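Local structure of serine protease inhibitor (2PEF) at residues G48-T53 with D293-G298; A92-F97 with Y159-V164; E171-K176 with D319-K324. The protein probably inhibits serine proteases, as a serpin captured here in the latent state, its reactive-centre loop inserted into its own main sheet. All coordinates share one frame; numbering follows the deposited sequence.

Contact 1 (G48-T53 with D293-G298)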
loop_
_atom_site.group_PDB
_atom_site.type_symbol
_atom_site.label_atom_id
_atom_site.label_comp_id
_atom_site.label_asym_id
_atom_site.label_seq_id
_atom_site.Cartn_x
_atom_site.Cartn_y
_atom_site.Cartn_z
ATOM N N GLY A 48 -13.010 15.510 4.888
ATOM C CA GLY A 48 -13.828 16.442 4.121
ATOM C C GLY A 48 -15.264 15.975 4.001
ATOM O O GLY A 48 -16.113 16.697 3.482
ATOM N N ALA A 49 -15.536 14.764 4.480
ATOM C CA ALA A 49 -16.865 14.167 4.364
ATOM C C ALA A 49 -17.757 14.494 5.559
ATOM O O ALA A 49 -17.267 14.797 6.650
ATOM C CB ALA A 49 -16.751 12.663 4.173
ATOM N N ASP A 50 -19.069 14.438 5.336
ATOM C CA ASP A 50 -20.057 14.648 6.386
ATOM C C ASP A 50 -21.146 13.589 6.260
ATOM O O ASP A 50 -21.198 12.859 5.264
ATOM C CB ASP A 50 -20.668 16.053 6.278
ATOM C CG ASP A 50 -21.193 16.578 7.613
ATOM O OD1 ASP A 50 -21.224 15.818 8.607
ATOM O OD2 ASP A 50 -21.576 17.769 7.668
ATOM N N ASN A 51 -22.001 13.511 7.278
ATOM C CA ASN A 51 -23.178 12.643 7.277
ATOM C C ASN A 51 -22.865 11.210 6.837
ATOM O O ASN A 51 -21.894 10.620 7.318
ATOM C CB ASN A 51 -24.300 13.275 6.443
ATOM C CG ASN A 51 -24.654 14.672 6.915
ATOM O OD1 ASN A 51 -25.022 14.874 8.072
ATOM N ND2 ASN A 51 -24.538 15.648 6.021
ATOM N N GLU A 52 -23.664 10.674 5.916
ATOM C CA GLU A 52 -23.560 9.272 5.496
ATOM C C GLU A 52 -22.269 8.953 4.752
ATOM O O GLU A 52 -21.743 7.849 4.874
ATOM C CB GLU A 52 -24.764 8.864 4.642
ATOM N N THR A 53 -21.772 9.910 3.972
ATOM C CA THR A 53 -20.496 9.743 3.275
ATOM C C THR A 53 -19.366 9.515 4.289
ATOM O O THR A 53 -18.532 8.625 4.108
ATOM C CB THR A 53 -20.191 10.950 2.351
ATOM O OG1 THR A 53 -21.229 11.071 1.374
ATOM C CG2 THR A 53 -18.864 10.773 1.626
ATOM N N ASP A 293 -21.337 13.649 0.057
ATOM C CA ASP A 293 -21.287 14.828 0.905
ATOM C C ASP A 293 -19.848 15.093 1.320
ATOM O O ASP A 293 -19.351 14.520 2.291
ATOM C CB ASP A 293 -22.181 14.646 2.138
ATOM C CG ASP A 293 -22.348 15.929 2.942
ATOM O OD1 ASP A 293 -21.459 16.810 2.889
ATOM O OD2 ASP A 293 -23.375 16.052 3.638
ATOM N N PHE A 294 -19.179 15.952 0.561
ATOM C CA PHE A 294 -17.841 16.399 0.913
ATOM C C PHE A 294 -17.822 17.896 1.207
ATOM O O PHE A 294 -16.885 18.607 0.837
ATOM C CB PHE A 294 -16.840 16.019 -0.183
ATOM C CG PHE A 294 -16.498 14.557 -0.203
ATOM C CD1 PHE A 294 -17.051 13.714 -1.160
ATOM C CD2 PHE A 294 -15.633 14.016 0.748
ATOM C CE1 PHE A 294 -16.745 12.360 -1.182
ATOM C CE2 PHE A 294 -15.327 12.660 0.740
ATOM C CZ PHE A 294 -15.881 11.830 -0.226
ATOM N N SER A 295 -18.857 18.357 1.907
ATOM C CA SER A 295 -19.034 19.777 2.216
ATOM C C SER A 295 -17.959 20.332 3.152
ATOM O O SER A 295 -17.680 21.537 3.138
ATOM C CB SER A 295 -20.429 20.023 2.800
ATOM O OG SER A 295 -20.672 19.190 3.920
ATOM N N LYS A 296 -17.358 19.454 3.954
ATOM C CA LYS A 296 -16.297 19.844 4.887
ATOM C C LYS A 296 -14.941 20.097 4.209
ATOM O O LYS A 296 -14.053 20.695 4.817
ATOM C CB LYS A 296 -16.165 18.827 6.030
ATOM C CG LYS A 296 -17.328 18.857 7.024
ATOM C CD LYS A 296 -17.156 17.831 8.140
ATOM C CE LYS A 296 -18.314 17.903 9.128
ATOM N NZ LYS A 296 -18.367 16.727 10.049
ATOM N N LEU A 297 -14.789 19.646 2.962
ATOM C CA LEU A 297 -13.583 19.942 2.165
ATOM C C LEU A 297 -13.456 21.428 1.852
ATOM O O LEU A 297 -12.355 21.978 1.842
ATOM C CB LEU A 297 -13.603 19.192 0.828
ATOM C CG LEU A 297 -13.285 17.706 0.701
ATOM C CD1 LEU A 297 -13.535 17.264 -0.728
ATOM C CD2 LEU A 297 -11.854 17.421 1.077
ATOM N N GLY A 298 -14.593 22.056 1.572
ATOM C CA GLY A 298 -14.630 23.428 1.088
ATOM C C GLY A 298 -15.743 23.608 0.076
ATOM O O GLY A 298 -16.611 22.745 -0.061
#
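Asp-293 draws Asp-50, Asn-51 and Thr-53 to itself with both its backbone and its carboxylate. Its CG stands anti to the backbone N (chi1 -171°), which sends OD2 to the amide of Asn-51, where ND2 donates at 2.7 Å from the syn side and 33° out of the carboxylate plane. Asp-293 OD1 serves its own segment: it takes Ser-295 OG at 2.7 Å on its syn lone pair and Ser-295 N at 3.2 Å, closing an Asx turn. The backbone is matched too, Asp-293 N giving to Thr-53 OG1 (2.9 Å) and Asp-293 O receiving Asp-50 N (3.1 Å). Asp-50 OD1 accepts Asn-51 N at 2.8 Å and makes a long, weak salt bridge of 3.3 Å with Lys-296 NZ, the lysine extended. Gly-48 O has two weak donors, Lys-296 N and Leu-297 N. On the apolar side, Thr-53 CG2 rides over a face of Phe-294, 4.0 Å from the ring centroid, and Met-57 touches that ring too. This joins the N-terminal region of helix 51-62 to the loop before strand 298-300. Lys-296 NZ and Asn-51 N at Asp-50, and Asn-51 ND2 and Ser-295 at Asp-293, probably ease the like charges of two neighbouring carboxylates.

Contact 2 (A92-F97 with Y159-V164)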
loop_
_atom_site.group_PDB
_atom_site.type_symbol
_atom_site.label_atom_id
_atom_site.label_comp_id
_atom_site.label_asym_id
_atom_site.label_seq_id
_atom_site.Cartn_x
_atom_site.Cartn_y
_atom_site.Cartn_z
ATOM N N ALA A 92 4.629 10.768 2.417
ATOM C CA ALA A 92 4.339 12.118 1.952
ATOM C C ALA A 92 2.883 12.241 1.552
ATOM O O ALA A 92 2.325 11.364 0.889
ATOM C CB ALA A 92 5.245 12.498 0.792
ATOM N N ASN A 93 2.272 13.336 1.981
ATOM C CA ASN A 93 0.884 13.613 1.661
ATOM C C ASN A 93 0.773 14.977 1.011
ATOM O O ASN A 93 1.511 15.896 1.366
ATOM C CB ASN A 93 0.033 13.557 2.924
ATOM C CG ASN A 93 0.009 12.173 3.540
ATOM O OD1 ASN A 93 -0.416 11.211 2.903
ATOM N ND2 ASN A 93 0.488 12.063 4.769
ATOM N N SER A 94 -0.140 15.099 0.052
ATOM C CA SER A 94 -0.415 16.387 -0.566
ATOM C C SER A 94 -1.866 16.543 -0.990
ATOM O O SER A 94 -2.570 15.559 -1.232
ATOM C CB SER A 94 0.524 16.646 -1.755
ATOM O OG SER A 94 0.368 15.665 -2.758
ATOM N N ILE A 95 -2.301 17.798 -1.045
ATOM C CA ILE A 95 -3.592 18.175 -1.601
ATOM C C ILE A 95 -3.283 19.171 -2.707
ATOM O O ILE A 95 -2.396 20.020 -2.563
ATOM C CB ILE A 95 -4.512 18.867 -0.546
ATOM C CG1 ILE A 95 -4.452 18.157 0.818
ATOM C CG2 ILE A 95 -5.951 19.017 -1.075
ATOM C CD1 ILE A 95 -5.015 16.743 0.859
ATOM N N TRP A 96 -3.998 19.033 -3.819
ATOM C CA TRP A 96 -3.884 19.943 -4.950
ATOM C C TRP A 96 -5.293 20.419 -5.266
ATOM O O TRP A 96 -6.185 19.603 -5.495
ATOM C CB TRP A 96 -3.300 19.215 -6.169
ATOM C CG TRP A 96 -1.969 18.556 -5.919
ATOM C CD1 TRP A 96 -1.737 17.415 -5.204
ATOM C CD2 TRP A 96 -0.696 18.990 -6.406
ATOM N NE1 TRP A 96 -0.394 17.120 -5.200
ATOM C CE2 TRP A 96 0.269 18.068 -5.936
ATOM C CE3 TRP A 96 -0.275 20.067 -7.199
ATOM C CZ2 TRP A 96 1.629 18.194 -6.227
ATOM C CZ3 TRP A 96 1.080 20.193 -7.487
ATOM C CH2 TRP A 96 2.015 19.259 -7.002
ATOM N N PHE A 97 -5.502 21.733 -5.247
ATOM C CA PHE A 97 -6.822 22.286 -5.546
ATOM C C PHE A 97 -6.777 23.423 -6.567
ATOM O O PHE A 97 -5.814 24.194 -6.612
ATOM C CB PHE A 97 -7.574 22.700 -4.269
ATOM C CG PHE A 97 -6.967 23.871 -3.543
ATOM C CD1 PHE A 97 -7.337 25.174 -3.862
ATOM C CD2 PHE A 97 -6.036 23.670 -2.529
ATOM C CE1 PHE A 97 -6.782 26.261 -3.190
ATOM C CE2 PHE A 97 -5.476 24.755 -1.849
ATOM C CZ PHE A 97 -5.852 26.050 -2.180
ATOM N N TYR A 159 -7.317 17.181 -5.903
ATOM C CA TYR A 159 -6.720 15.860 -5.784
ATOM C C TYR A 159 -6.113 15.710 -4.393
ATOM O O TYR A 159 -5.572 16.667 -3.833
ATOM C CB TYR A 159 -5.610 15.654 -6.813
ATOM C CG TYR A 159 -5.976 15.822 -8.272
ATOM C CD1 TYR A 159 -5.073 16.402 -9.160
ATOM C CD2 TYR A 159 -7.207 15.391 -8.773
ATOM C CE1 TYR A 159 -5.378 16.554 -10.503
ATOM C CE2 TYR A 159 -7.523 15.540 -10.119
ATOM C CZ TYR A 159 -6.601 16.120 -10.976
ATOM O OH TYR A 159 -6.899 16.274 -12.305
ATOM N N LEU A 160 -6.195 14.498 -3.854
ATOM C CA LEU A 160 -5.500 14.139 -2.626
ATOM C C LEU A 160 -4.576 12.980 -2.970
ATOM O O LEU A 160 -4.989 12.024 -3.625
ATOM C CB LEU A 160 -6.487 13.742 -1.522
ATOM C CG LEU A 160 -7.568 14.768 -1.152
ATOM C CD1 LEU A 160 -8.816 14.620 -2.037
ATOM C CD2 LEU A 160 -7.954 14.641 0.310
ATOM N N ILE A 161 -3.321 13.079 -2.548
ATOM C CA ILE A 161 -2.312 12.096 -2.929
ATOM C C ILE A 161 -1.452 11.714 -1.737
ATOM O O ILE A 161 -0.984 12.580 -0.996
ATOM C CB ILE A 161 -1.390 12.609 -4.079
ATOM C CG1 ILE A 161 -2.220 13.061 -5.288
ATOM C CG2 ILE A 161 -0.394 11.517 -4.497
ATOM C CD1 ILE A 161 -1.445 13.838 -6.334
ATOM N N ASN A 162 -1.256 10.411 -1.557
ATOM C CA ASN A 162 -0.241 9.914 -0.639
ATOM C C ASN A 162 0.862 9.170 -1.384
ATOM O O ASN A 162 0.596 8.503 -2.380
ATOM C CB ASN A 162 -0.867 8.988 0.399
ATOM C CG ASN A 162 0.172 8.192 1.160
ATOM O OD1 ASN A 162 0.582 7.121 0.722
ATOM N ND2 ASN A 162 0.620 8.723 2.293
ATOM N N ALA A 163 2.088 9.287 -0.883
ATOM C CA ALA A 163 3.211 8.477 -1.345
ATOM C C ALA A 163 3.946 7.831 -0.176
ATOM O O ALA A 163 4.129 8.448 0.876
ATOM C CB ALA A 163 4.171 9.307 -2.188
ATOM N N VAL A 164 4.342 6.575 -0.368
ATOM C CA VAL A 164 5.155 5.834 0.595
ATOM C C VAL A 164 6.400 5.327 -0.127
ATOM O O VAL A 164 6.295 4.779 -1.230
ATOM C CB VAL A 164 4.367 4.642 1.208
ATOM C CG1 VAL A 164 5.284 3.738 2.042
ATOM C CG2 VAL A 164 3.224 5.138 2.055
#
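Asn-93 and Asn-162 face each other as a non-hydrogen-bonded pair of antiparallel strands and bridge the gap with their amides. From Asn-93 CB, which lies 4.2 Å from Ile-161 O, the chain runs to CG, set beside the backbone N (chi1 -64°) and 3.7 Å from Asn-162 ND2. At the tip Asn-93 OD1 accepts Asn-162 ND2 at 2.8 Å, the N-H pointing almost straight at it (171°) but from above the carbonyl plane by 35°; the other tip atom, Asn-93 ND2, gives to Tyr-116 O, while Asn-162 OD1 is held by Ser-37 OG. An alanine at Asn-93 would probably leave Asn-162 ND2 and Tyr-116 O without their mates and Asn-162 less firmly fixed. Six backbone bonds, two at each of the pairs Ala-92/Ala-163, Ser-94/Ile-161 and Trp-96/Tyr-159, join the strands. These are neighbouring strands of the main serpin sheet, sheet A, in its shutter region, with helix 35-46 beneath the asparagine face; Ile-95 CD1 lies alongside Leu-160 CD2 there at 3.7 Å. Helix 127-140 packs on the opposite face, over Ser-94, Trp-96 and Tyr-159. Trp-96 NE1 bonds Ser-94 OG at 2.9 Å and has Ile-161 CD1 3.6 Å away, while the indole stacks on Phe-121.

Contact 3 (E171-K176 with D319-K324)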
loop_
_atom_site.group_PDB
_atom_site.type_symbol
_atom_site.label_atom_id
_atom_site.label_comp_id
_atom_site.label_asym_id
_atom_site.label_seq_id
_atom_site.Cartn_x
_atom_site.Cartn_y
_atom_site.Cartn_z
ATOM N N GLU A 171 19.273 -7.620 6.884
ATOM C CA GLU A 171 20.133 -7.683 8.067
ATOM C C GLU A 171 21.403 -8.456 7.718
ATOM O O GLU A 171 22.505 -8.074 8.121
ATOM C CB GLU A 171 19.405 -8.318 9.255
ATOM C CG GLU A 171 20.296 -8.499 10.481
ATOM C CD GLU A 171 19.594 -9.172 11.635
ATOM O OE1 GLU A 171 19.134 -10.325 11.471
ATOM O OE2 GLU A 171 19.526 -8.552 12.719
ATOM N N THR A 172 21.232 -9.535 6.955
ATOM C CA THR A 172 22.337 -10.260 6.354
ATOM C C THR A 172 22.140 -10.231 4.842
ATOM O O THR A 172 21.249 -10.903 4.318
ATOM C CB THR A 172 22.378 -11.736 6.824
ATOM O OG1 THR A 172 22.275 -11.807 8.251
ATOM C CG2 THR A 172 23.667 -12.411 6.373
ATOM N N VAL A 173 22.958 -9.450 4.140
ATOM C CA VAL A 173 22.874 -9.408 2.674
ATOM C C VAL A 173 23.276 -10.755 2.070
ATOM O O VAL A 173 23.992 -11.537 2.696
ATOM C CB VAL A 173 23.706 -8.254 2.043
ATOM C CG1 VAL A 173 23.120 -6.900 2.418
ATOM C CG2 VAL A 173 25.173 -8.329 2.441
ATOM N N TYR A 174 22.793 -11.026 0.862
ATOM C CA TYR A 174 23.129 -12.258 0.167
ATOM C C TYR A 174 24.483 -12.128 -0.509
ATOM O O TYR A 174 24.647 -11.317 -1.431
ATOM C CB TYR A 174 22.076 -12.581 -0.884
ATOM C CG TYR A 174 20.707 -12.932 -0.352
ATOM C CD1 TYR A 174 19.704 -11.962 -0.257
ATOM C CD2 TYR A 174 20.401 -14.237 0.025
ATOM C CE1 TYR A 174 18.436 -12.282 0.214
ATOM C CE2 TYR A 174 19.131 -14.569 0.495
ATOM C CZ TYR A 174 18.154 -13.583 0.582
ATOM O OH TYR A 174 16.895 -13.890 1.028
ATOM N N GLU A 175 25.447 -12.926 -0.053
ATOM C CA GLU A 175 26.762 -12.985 -0.682
ATOM C C GLU A 175 26.656 -13.691 -2.028
ATOM O O GLU A 175 25.715 -14.450 -2.259
ATOM C CB GLU A 175 27.770 -13.717 0.213
ATOM C CG GLU A 175 28.074 -13.016 1.538
ATOM C CD GLU A 175 28.690 -11.637 1.364
ATOM O OE1 GLU A 175 29.626 -11.489 0.541
ATOM O OE2 GLU A 175 28.241 -10.700 2.062
ATOM N N LYS A 176 27.626 -13.443 -2.908
ATOM C CA LYS A 176 27.645 -14.063 -4.235
ATOM C C LYS A 176 27.443 -15.576 -4.183
ATOM O O LYS A 176 26.719 -16.136 -5.015
ATOM C CB LYS A 176 28.942 -13.725 -4.991
ATOM C CG LYS A 176 29.015 -12.303 -5.530
ATOM C CD LYS A 176 28.003 -12.054 -6.645
ATOM C CE LYS A 176 28.112 -10.634 -7.182
ATOM N NZ LYS A 176 27.328 -10.443 -8.436
ATOM N N ASP A 319 16.304 -7.677 -4.172
ATOM C CA ASP A 319 17.580 -8.187 -4.662
ATOM C C ASP A 319 18.500 -8.652 -3.537
ATOM O O ASP A 319 18.049 -8.880 -2.409
ATOM C CB ASP A 319 18.280 -7.158 -5.572
ATOM C CG ASP A 319 18.636 -5.858 -4.850
ATOM O OD1 ASP A 319 18.635 -5.802 -3.596
ATOM O OD2 ASP A 319 18.922 -4.875 -5.559
ATOM N N GLU A 320 19.787 -8.797 -3.857
ATOM C CA GLU A 320 20.774 -9.353 -2.932
ATOM C C GLU A 320 21.068 -8.416 -1.755
ATOM O O GLU A 320 21.416 -8.869 -0.665
ATOM C CB GLU A 320 22.062 -9.746 -3.686
ATOM C CG GLU A 320 22.936 -8.584 -4.197
ATOM C CD GLU A 320 22.337 -7.796 -5.364
ATOM O OE1 GLU A 320 21.400 -8.280 -6.042
ATOM O OE2 GLU A 320 22.822 -6.672 -5.609
ATOM N N LEU A 321 20.894 -7.116 -1.981
ATOM C CA LEU A 321 21.142 -6.096 -0.962
ATOM C C LEU A 321 19.945 -5.851 -0.044
ATOM O O LEU A 321 20.121 -5.591 1.146
ATOM C CB LEU A 321 21.593 -4.782 -1.620
ATOM C CG LEU A 321 21.936 -3.550 -0.773
ATOM C CD1 LEU A 321 23.189 -3.764 0.057
ATOM C CD2 LEU A 321 22.099 -2.323 -1.667
ATOM N N GLY A 322 18.734 -5.929 -0.589
ATOM C CA GLY A 322 17.547 -5.649 0.207
ATOM C C GLY A 322 16.278 -5.532 -0.601
ATOM O O GLY A 322 16.032 -6.322 -1.520
ATOM N N THR A 323 15.464 -4.544 -0.246
ATOM C CA THR A 323 14.197 -4.310 -0.927
ATOM C C THR A 323 13.911 -2.819 -1.010
ATOM O O THR A 323 14.133 -2.077 -0.055
ATOM C CB THR A 323 13.024 -5.021 -0.201
ATOM O OG1 THR A 323 13.282 -6.431 -0.133
ATOM C CG2 THR A 323 11.688 -4.788 -0.913
ATOM N N LYS A 324 13.445 -2.386 -2.177
ATOM C CA LYS A 324 12.912 -1.042 -2.351
ATOM C C LYS A 324 11.478 -1.222 -2.799
ATOM O O LYS A 324 11.201 -2.020 -3.694
ATOM C CB LYS A 324 13.682 -0.270 -3.424
ATOM C CG LYS A 324 15.109 0.095 -3.049
ATOM C CD LYS A 324 15.825 0.742 -4.223
ATOM C CE LYS A 324 17.235 1.158 -3.840
#
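Tyr-174 and Val-173 both present their side chains to the turn at Glu-320 and Leu-321, and a single backbone bond holds them to it. Tyr-174 N donates to Glu-320 O at 3.0 Å, in the carbonyl plane. Glu-320 O also sits near the plane of the tyrosine ring, at its edge, 3.6 Å from Tyr-174 CD1. Val-173 CB approaches Glu-320 O as well, so one carbonyl is wrapped by an N-H donor and two side chains. Val-173 and Leu-321 lie side by side and point the same way: Val-173 CG1 meets Leu-321 CD1 at 3.9 Å and also touches Leu-321 O. Leu-321 CG stands anti to its backbone N (chi1 -179°), which carries CD1 back alongside the valine.

The tight turn 319-321 links strand 310-318 to strand 322-331, which lies between 310-318 and 158-169. In this latent serpin strand 322-331 is the inserted part of the reactive-centre loop, and the contact sits at the breach end of sheet A, where insertion begins. Asp-319 OD1 shapes the turn by accepting Gly-322 N at 3.0 Å in an Asx motif, with a weaker bond from Leu-321 N, while Asp-319 N bonds Gly-322 O.

Glu-320 CG occupies the position between the backbone N and the carbonyl carbon (chi1 71°), and the chain bends again at chi2. Glu-320 CB stays 4.0 Å from Tyr-174 CB while its carboxylate leads away from the tyrosine to a salt bridge with Lys-265. The ring of Tyr-174 meets Trp-170 edge-to-face, and the NE1 of that tryptophan bonds Asp-319 O.

In the fold
From the N terminus the chain first passes 48-53, which opens contact 1, then runs through sheet A at 92-97 and returns at 159-164 to close contact 2, a loop holding strand 119-123 and helix 127-140. Contact 2 is thus nested within contact 1. Just beyond strand 158-169, segment 171-176 opens contact 3; contact 1 closes at 293-298, tying helix 51-62 to the loop ahead of strand 298-300, before contact 3 closes at 319-324, so those two loops cross, while contacts 2 and 3 follow in series. The centres of contacts 1 and 3 are about 46 Å apart. Strands 158-169 and 322-331, neighbours in sheet A, connect contact 2 with contact 3.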